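PDB 3FG2: putative rubredoxin reductase from Rhodopseudomonas palustris, which probably passes electrons from NADH through its bound FAD to a ferredoxin that serves the cytochrome CYP199A2. Local coordinates for residues D260-L264 with A311-D315; G100-L104 with V303-L307. The contacts are given in a common frame with arbitrary orientation. Numbering follows the deposited sequence.

Interaction 1: residues D260-L264 with A311-D315; sequences DQQLL and AKPYD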
ATOM      1  N   ASP A 260     -10.880  10.492 -14.083  1.00 27.73           N
ATOM      2  CA  ASP A 260     -12.042  11.190 -13.531  1.00 28.45           C
ATOM      3  C   ASP A 260     -12.808  10.346 -12.509  1.00 29.04           C
ATOM      4  O   ASP A 260     -12.305   9.329 -12.042  1.00 29.71           O
ATOM      5  CB  ASP A 260     -12.997  11.639 -14.651  1.00 28.77           C
ATOM      6  CG  ASP A 260     -13.524  10.482 -15.489  1.00 28.83           C
ATOM      7  OD1 ASP A 260     -13.462   9.314 -15.034  1.00 28.26           O
ATOM      8  OD2 ASP A 260     -14.017  10.752 -16.610  1.00 30.91           O
ATOM      9  N   GLN A 261     -14.020  10.775 -12.163  1.00 29.95           N
ATOM     10  CA  GLN A 261     -14.845  10.062 -11.188  1.00 31.10           C
ATOM     11  C   GLN A 261     -15.057   8.591 -11.524  1.00 30.48           C
ATOM     12  O   GLN A 261     -15.247   7.763 -10.634  1.00 31.08           O
ATOM     13  CB  GLN A 261     -16.213  10.730 -11.061  1.00 33.58           C
ATOM     14  CG  GLN A 261     -16.171  12.134 -10.507  1.00 38.26           C
ATOM     15  CD  GLN A 261     -17.532  12.812 -10.523  1.00 41.11           C
ATOM     16  OE1 GLN A 261     -17.669  13.955 -10.081  1.00 43.27           O
ATOM     17  NE2 GLN A 261     -18.544  12.113 -11.033  1.00 41.12           N
ATOM     18  N   GLN A 262     -15.030   8.263 -12.807  1.00 29.29           N
ATOM     19  CA  GLN A 262     -15.246   6.886 -13.214  1.00 29.50           C
ATOM     20  C   GLN A 262     -13.960   6.132 -13.490  1.00 28.94           C
ATOM     21  O   GLN A 262     -13.980   5.047 -14.079  1.00 30.45           O
ATOM     22  CB  GLN A 262     -16.174   6.847 -14.428  1.00 32.14           C
ATOM     23  CG  GLN A 262     -17.638   7.057 -14.055  1.00 35.35           C
ATOM     24  CD  GLN A 262     -18.520   7.328 -15.259  1.00 39.52           C
ATOM     25  OE1 GLN A 262     -18.363   6.709 -16.315  1.00 42.18           O
ATOM     26  NE2 GLN A 262     -19.466   8.249 -15.102  1.00 39.48           N
ATOM     27  N   LEU A 263     -12.845   6.711 -13.051  1.00 27.60           N
ATOM     28  CA  LEU A 263     -11.527   6.108 -13.209  1.00 27.11           C
ATOM     29  C   LEU A 263     -11.111   5.969 -14.671  1.00 26.81           C
ATOM     30  O   LEU A 263     -10.401   5.035 -15.049  1.00 25.39           O
ATOM     31  CB  LEU A 263     -11.497   4.746 -12.497  1.00 26.15           C
ATOM     32  CG  LEU A 263     -12.112   4.824 -11.087  1.00 25.55           C
ATOM     33  CD1 LEU A 263     -12.114   3.460 -10.415  1.00 24.44           C
ATOM     34  CD2 LEU A 263     -11.331   5.828 -10.265  1.00 23.50           C
ATOM     35  N   LEU A 264     -11.560   6.922 -15.485  1.00 28.10           N
ATOM     36  CA  LEU A 264     -11.241   6.957 -16.906  1.00 27.34           C
ATOM     37  C   LEU A 264     -10.233   8.059 -17.187  1.00 27.12           C
ATOM     38  O   LEU A 264     -10.339   9.157 -16.636  1.00 23.65           O
ATOM     39  CB  LEU A 264     -12.502   7.226 -17.734  1.00 29.12           C
ATOM     40  CG  LEU A 264     -13.438   6.050 -18.011  1.00 30.15           C
ATOM     41  CD1 LEU A 264     -14.786   6.559 -18.514  1.00 31.21           C
ATOM     42  CD2 LEU A 264     -12.788   5.124 -19.033  1.00 31.32           C
ATOM     43  N   ALA A 311     -22.241   2.561 -15.081  1.00 39.80           N
ATOM     44  CA  ALA A 311     -21.097   3.423 -14.873  1.00 38.02           C
ATOM     45  C   ALA A 311     -21.473   4.355 -13.733  1.00 38.24           C
ATOM     46  O   ALA A 311     -22.405   5.150 -13.860  1.00 38.41           O
ATOM     47  CB  ALA A 311     -20.810   4.221 -16.130  1.00 36.01           C
ATOM     48  N   LYS A 312     -20.758   4.242 -12.616  1.00 37.67           N
ATOM     49  CA  LYS A 312     -21.022   5.080 -11.450  1.00 38.12           C
ATOM     50  C   LYS A 312     -19.754   5.722 -10.919  1.00 36.38           C
ATOM     51  O   LYS A 312     -18.657   5.225 -11.143  1.00 36.42           O
ATOM     52  CB  LYS A 312     -21.645   4.251 -10.324  1.00 40.06           C
ATOM     53  CG  LYS A 312     -23.107   3.922 -10.506  1.00 44.32           C
ATOM     54  CD  LYS A 312     -23.607   3.144  -9.305  1.00 48.23           C
ATOM     55  CE  LYS A 312     -25.116   3.138  -9.243  1.00 50.73           C
ATOM     56  NZ  LYS A 312     -25.669   4.520  -9.162  1.00 52.82           N
ATOM     57  N   PRO A 313     -19.890   6.850 -10.212  1.00 35.04           N
ATOM     58  CA  PRO A 313     -18.722   7.531  -9.655  1.00 34.28           C
ATOM     59  C   PRO A 313     -18.071   6.627  -8.617  1.00 33.80           C
ATOM     60  O   PRO A 313     -18.765   6.009  -7.810  1.00 35.32           O
ATOM     61  CB  PRO A 313     -19.320   8.778  -9.012  1.00 34.54           C
ATOM     62  CG  PRO A 313     -20.516   9.057  -9.862  1.00 34.91           C
ATOM     63  CD  PRO A 313     -21.100   7.675 -10.063  1.00 35.45           C
ATOM     64  N   TYR A 314     -16.746   6.536  -8.648  1.00 32.07           N
ATOM     65  CA  TYR A 314     -16.026   5.712  -7.685  1.00 29.72           C
ATOM     66  C   TYR A 314     -16.233   6.278  -6.279  1.00 28.62           C
ATOM     67  O   TYR A 314     -16.080   7.482  -6.065  1.00 27.01           O
ATOM     68  CB  TYR A 314     -14.529   5.697  -8.003  1.00 27.83           C
ATOM     69  CG  TYR A 314     -13.738   5.002  -6.938  1.00 25.46           C
ATOM     70  CD1 TYR A 314     -13.891   3.634  -6.725  1.00 24.37           C
ATOM     71  CD2 TYR A 314     -12.895   5.717  -6.085  1.00 23.91           C
ATOM     72  CE1 TYR A 314     -13.235   2.984  -5.684  1.00 23.48           C
ATOM     73  CE2 TYR A 314     -12.225   5.073  -5.029  1.00 23.90           C
ATOM     74  CZ  TYR A 314     -12.406   3.703  -4.840  1.00 23.35           C
ATOM     75  OH  TYR A 314     -11.768   3.039  -3.822  1.00 21.55           O
ATOM     76  N   ASP A 315     -16.584   5.419  -5.324  1.00 28.87           N
ATOM     77  CA  ASP A 315     -16.793   5.875  -3.951  1.00 29.08           C
ATOM     78  C   ASP A 315     -16.411   4.827  -2.905  1.00 28.20           C
ATOM     79  O   ASP A 315     -17.042   4.739  -1.846  1.00 27.79           O
ATOM     80  CB  ASP A 315     -18.252   6.301  -3.738  1.00 31.77           C
ATOM     81  CG  ASP A 315     -18.457   7.083  -2.431  1.00 35.84           C
ATOM     82  OD1 ASP A 315     -19.619   7.234  -2.006  1.00 37.58           O
ATOM     83  OD2 ASP A 315     -17.466   7.553  -1.825  1.00 37.78           O
TER

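Interaction 2: residues G100-L104 with V303-L307; sequences GHLVL and VAARL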
ATOM      1  N   GLY A 100      -9.969  -3.424 -26.751  1.00 41.91           N
ATOM      2  CA  GLY A 100     -11.216  -2.691 -26.853  1.00 39.79           C
ATOM      3  C   GLY A 100     -11.103  -1.623 -25.783  1.00 39.47           C
ATOM      4  O   GLY A 100     -11.329  -0.434 -26.028  1.00 39.69           O
ATOM      5  N   HIS A 101     -10.738  -2.065 -24.581  1.00 37.70           N
ATOM      6  CA  HIS A 101     -10.543  -1.169 -23.452  1.00 35.82           C
ATOM      7  C   HIS A 101      -9.281  -1.605 -22.711  1.00 34.45           C
ATOM      8  O   HIS A 101      -9.051  -2.802 -22.494  1.00 34.60           O
ATOM      9  CB  HIS A 101     -11.751  -1.196 -22.510  1.00 35.12           C
ATOM     10  CG  HIS A 101     -11.837   0.004 -21.617  1.00 34.91           C
ATOM     11  ND1 HIS A 101     -11.039   0.165 -20.505  1.00 35.94           N
ATOM     12  CD2 HIS A 101     -12.576   1.134 -21.713  1.00 35.02           C
ATOM     13  CE1 HIS A 101     -11.279   1.344 -19.958  1.00 35.37           C
ATOM     14  NE2 HIS A 101     -12.206   1.952 -20.673  1.00 35.73           N
ATOM     15  N   LEU A 102      -8.460  -0.625 -22.346  1.00 32.07           N
ATOM     16  CA  LEU A 102      -7.204  -0.870 -21.640  1.00 32.25           C
ATOM     17  C   LEU A 102      -7.284  -0.442 -20.175  1.00 31.11           C
ATOM     18  O   LEU A 102      -7.656   0.694 -19.868  1.00 31.76           O
ATOM     19  CB  LEU A 102      -6.060  -0.113 -22.330  1.00 31.26           C
ATOM     20  CG  LEU A 102      -4.692  -0.116 -21.639  1.00 31.26           C
ATOM     21  CD1 LEU A 102      -4.212  -1.546 -21.460  1.00 30.14           C
ATOM     22  CD2 LEU A 102      -3.690   0.688 -22.467  1.00 31.22           C
ATOM     23  N   VAL A 103      -6.934  -1.356 -19.278  1.00 29.57           N
ATOM     24  CA  VAL A 103      -6.950  -1.073 -17.847  1.00 29.48           C
ATOM     25  C   VAL A 103      -5.520  -1.020 -17.302  1.00 29.20           C
ATOM     26  O   VAL A 103      -4.787  -2.011 -17.349  1.00 28.80           O
ATOM     27  CB  VAL A 103      -7.748  -2.151 -17.068  1.00 28.92           C
ATOM     28  CG1 VAL A 103      -7.569  -1.962 -15.571  1.00 29.96           C
ATOM     29  CG2 VAL A 103      -9.224  -2.067 -17.427  1.00 28.20           C
ATOM     30  N   LEU A 104      -5.126   0.145 -16.795  1.00 28.92           N
ATOM     31  CA  LEU A 104      -3.788   0.325 -16.231  1.00 28.80           C
ATOM     32  C   LEU A 104      -3.824   0.092 -14.727  1.00 28.51           C
ATOM     33  O   LEU A 104      -4.513   0.805 -13.994  1.00 28.40           O
ATOM     34  CB  LEU A 104      -3.266   1.735 -16.518  1.00 25.92           C
ATOM     35  CG  LEU A 104      -3.113   2.055 -18.006  1.00 25.44           C
ATOM     36  CD1 LEU A 104      -2.598   3.475 -18.191  1.00 23.31           C
ATOM     37  CD2 LEU A 104      -2.159   1.038 -18.639  1.00 23.96           C
ATOM     38  N   VAL A 303     -14.649  -0.287 -11.996  1.00 32.91           N
ATOM     39  CA  VAL A 303     -14.358  -0.385 -13.421  1.00 33.71           C
ATOM     40  C   VAL A 303     -15.078  -1.583 -14.032  1.00 34.00           C
ATOM     41  O   VAL A 303     -15.683  -1.469 -15.097  1.00 34.77           O
ATOM     42  CB  VAL A 303     -12.842  -0.522 -13.671  1.00 33.75           C
ATOM     43  CG1 VAL A 303     -12.574  -0.940 -15.117  1.00 33.78           C
ATOM     44  CG2 VAL A 303     -12.164   0.802 -13.383  1.00 35.07           C
ATOM     45  N   ALA A 304     -15.008  -2.727 -13.357  1.00 33.23           N
ATOM     46  CA  ALA A 304     -15.665  -3.931 -13.843  1.00 33.90           C
ATOM     47  C   ALA A 304     -17.155  -3.657 -14.009  1.00 36.22           C
ATOM     48  O   ALA A 304     -17.775  -4.097 -14.977  1.00 37.69           O
ATOM     49  CB  ALA A 304     -15.455  -5.070 -12.870  1.00 33.14           C
ATOM     50  N   ALA A 305     -17.725  -2.919 -13.061  1.00 36.41           N
ATOM     51  CA  ALA A 305     -19.142  -2.595 -13.103  1.00 37.11           C
ATOM     52  C   ALA A 305     -19.453  -1.693 -14.288  1.00 38.24           C
ATOM     53  O   ALA A 305     -20.502  -1.821 -14.923  1.00 38.98           O
ATOM     54  CB  ALA A 305     -19.560  -1.919 -11.808  1.00 36.02           C
ATOM     55  N   ARG A 306     -18.532  -0.785 -14.588  1.00 38.76           N
ATOM     56  CA  ARG A 306     -18.722   0.140 -15.699  1.00 39.72           C
ATOM     57  C   ARG A 306     -18.646  -0.580 -17.042  1.00 39.32           C
ATOM     58  O   ARG A 306     -19.563  -0.501 -17.856  1.00 39.11           O
ATOM     59  CB  ARG A 306     -17.659   1.240 -15.659  1.00 40.47           C
ATOM     60  CG  ARG A 306     -17.979   2.451 -16.525  1.00 40.91           C
ATOM     61  CD  ARG A 306     -16.790   3.388 -16.587  1.00 42.09           C
ATOM     62  NE  ARG A 306     -15.757   2.835 -17.454  1.00 43.70           N
ATOM     63  CZ  ARG A 306     -14.456   2.886 -17.207  1.00 41.17           C
ATOM     64  NH1 ARG A 306     -14.005   3.466 -16.103  1.00 40.33           N
ATOM     65  NH2 ARG A 306     -13.608   2.353 -18.074  1.00 42.88           N
ATOM     66  N   LEU A 307     -17.548  -1.290 -17.265  1.00 40.48           N
ATOM     67  CA  LEU A 307     -17.347  -2.003 -18.519  1.00 41.16           C
ATOM     68  C   LEU A 307     -18.419  -3.051 -18.798  1.00 41.02           C
ATOM     69  O   LEU A 307     -18.372  -3.721 -19.834  1.00 41.31           O
ATOM     70  CB  LEU A 307     -15.968  -2.668 -18.527  1.00 41.92           C
ATOM     71  CG  LEU A 307     -14.767  -1.737 -18.345  1.00 41.59           C
ATOM     72  CD1 LEU A 307     -13.477  -2.547 -18.363  1.00 42.78           C
ATOM     73  CD2 LEU A 307     -14.760  -0.698 -19.449  1.00 43.39           C
TER

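Interaction 1: residues D260-L264 with A311-D315
Two loops without regular structure can meet through one main-chain hydrogen bond, as here, where the loop between strands 257-259 and 270-272 meets the link from helix 293-306 to strand 319-324. Residues 260-263 form a type I beta turn, bridged from within by D260: in its p rotamer (chi1 60°) the carboxylate folds back over the turn, and OD1 accepts from Q262 N at 2.9 Å, an Asx turn, and from L264 N at 3.1 Å. Q261 O points out of the turn to Y314 N, 2.8 Å away and almost linear at 173°. Q261, extended beyond its m chi1, lays NE2 3.8 Å from P313 CG, while the m, t chain of Q262 reaches along the partner loop, with CG 3.6 Å from K312 O and OE1 3.5 Å from A311 CB. On the buried side L263 CD2 meets Y314 CB at 3.9 Å. The t rotamer of Y314 carries its ring away from the turn, to an edge-to-face stack with F279 and to about 10 Å from the FAD. The one hydrogen bond, main chain to main chain amid mixed contacts with a single apolar pair, needs no particular side chain at Q261 or Y314 as acceptor or donor.

Interaction 2: residues G100-L104 with V303-L307
The strand 101-104 runs in extended conformation, while 303-306 is the last turn of helix 293-306, closed by L307 N donating to V303 O at 2.9 Å. The backbones stay well apart, with CA atoms 8.4 Å from each other at H101 and L307 and 8.7 Å at V103 and V303, so the space between them is filled by side chains. Alternation along the strand sends H101 and V103 to the helix and L102 away from it; the end of the helix answers with V303 and R306, and L307 just beyond it. This is the helix-on-sheet packing of a Rossmann-type nucleotide-binding domain: strand 101-104 lies between 4-7 and 270-272 in a parallel sheet, and helix 11-22, whose start carries the last glycine of a GxGxxG sequence of the kind that binds FAD in this fold, packs beside the same helical turn through V16, S19 and L20. V103 lies about 9 Å from the flavin cofactor, measured from its side chain. The valines meet at 4.2 Å between V103 CG2 and V303 CG1, and V103 CG2 is 4.4 Å from L307 CD1. L307 turns its other methyl, CD2, over the face of the H101 ring in a CH-pi contact, 3.7 Å from the centroid and 12° off the normal. R306 brings NH2 within 3.0 Å of H101 NE2, and the same NH2 is hydrogen-bonded to S271 OG on the neighbouring strand.

Followed from the N terminus, the chain has already laid down strands 4-7, 29-32 and 72-75 when it adds 101-104, then runs through the second parallel sheet before returning to the turn at 260-264. Helix 293-306 comes next, and its end closes interaction 2, a loop of 198 intervening residues; a few residues later 311-315 closes interaction 1 over 46. The segments alternate, so the two contacts cross rather than nest. Together they gather strand 101-104 of the FAD-side sheet, the turn before its outermost strand 270-272, the end of helix 293-306 and the loop leading to strand 319-324. R306 joins them directly, packing against L264 and A311 and making a weak hydrogen bond to Q262 O.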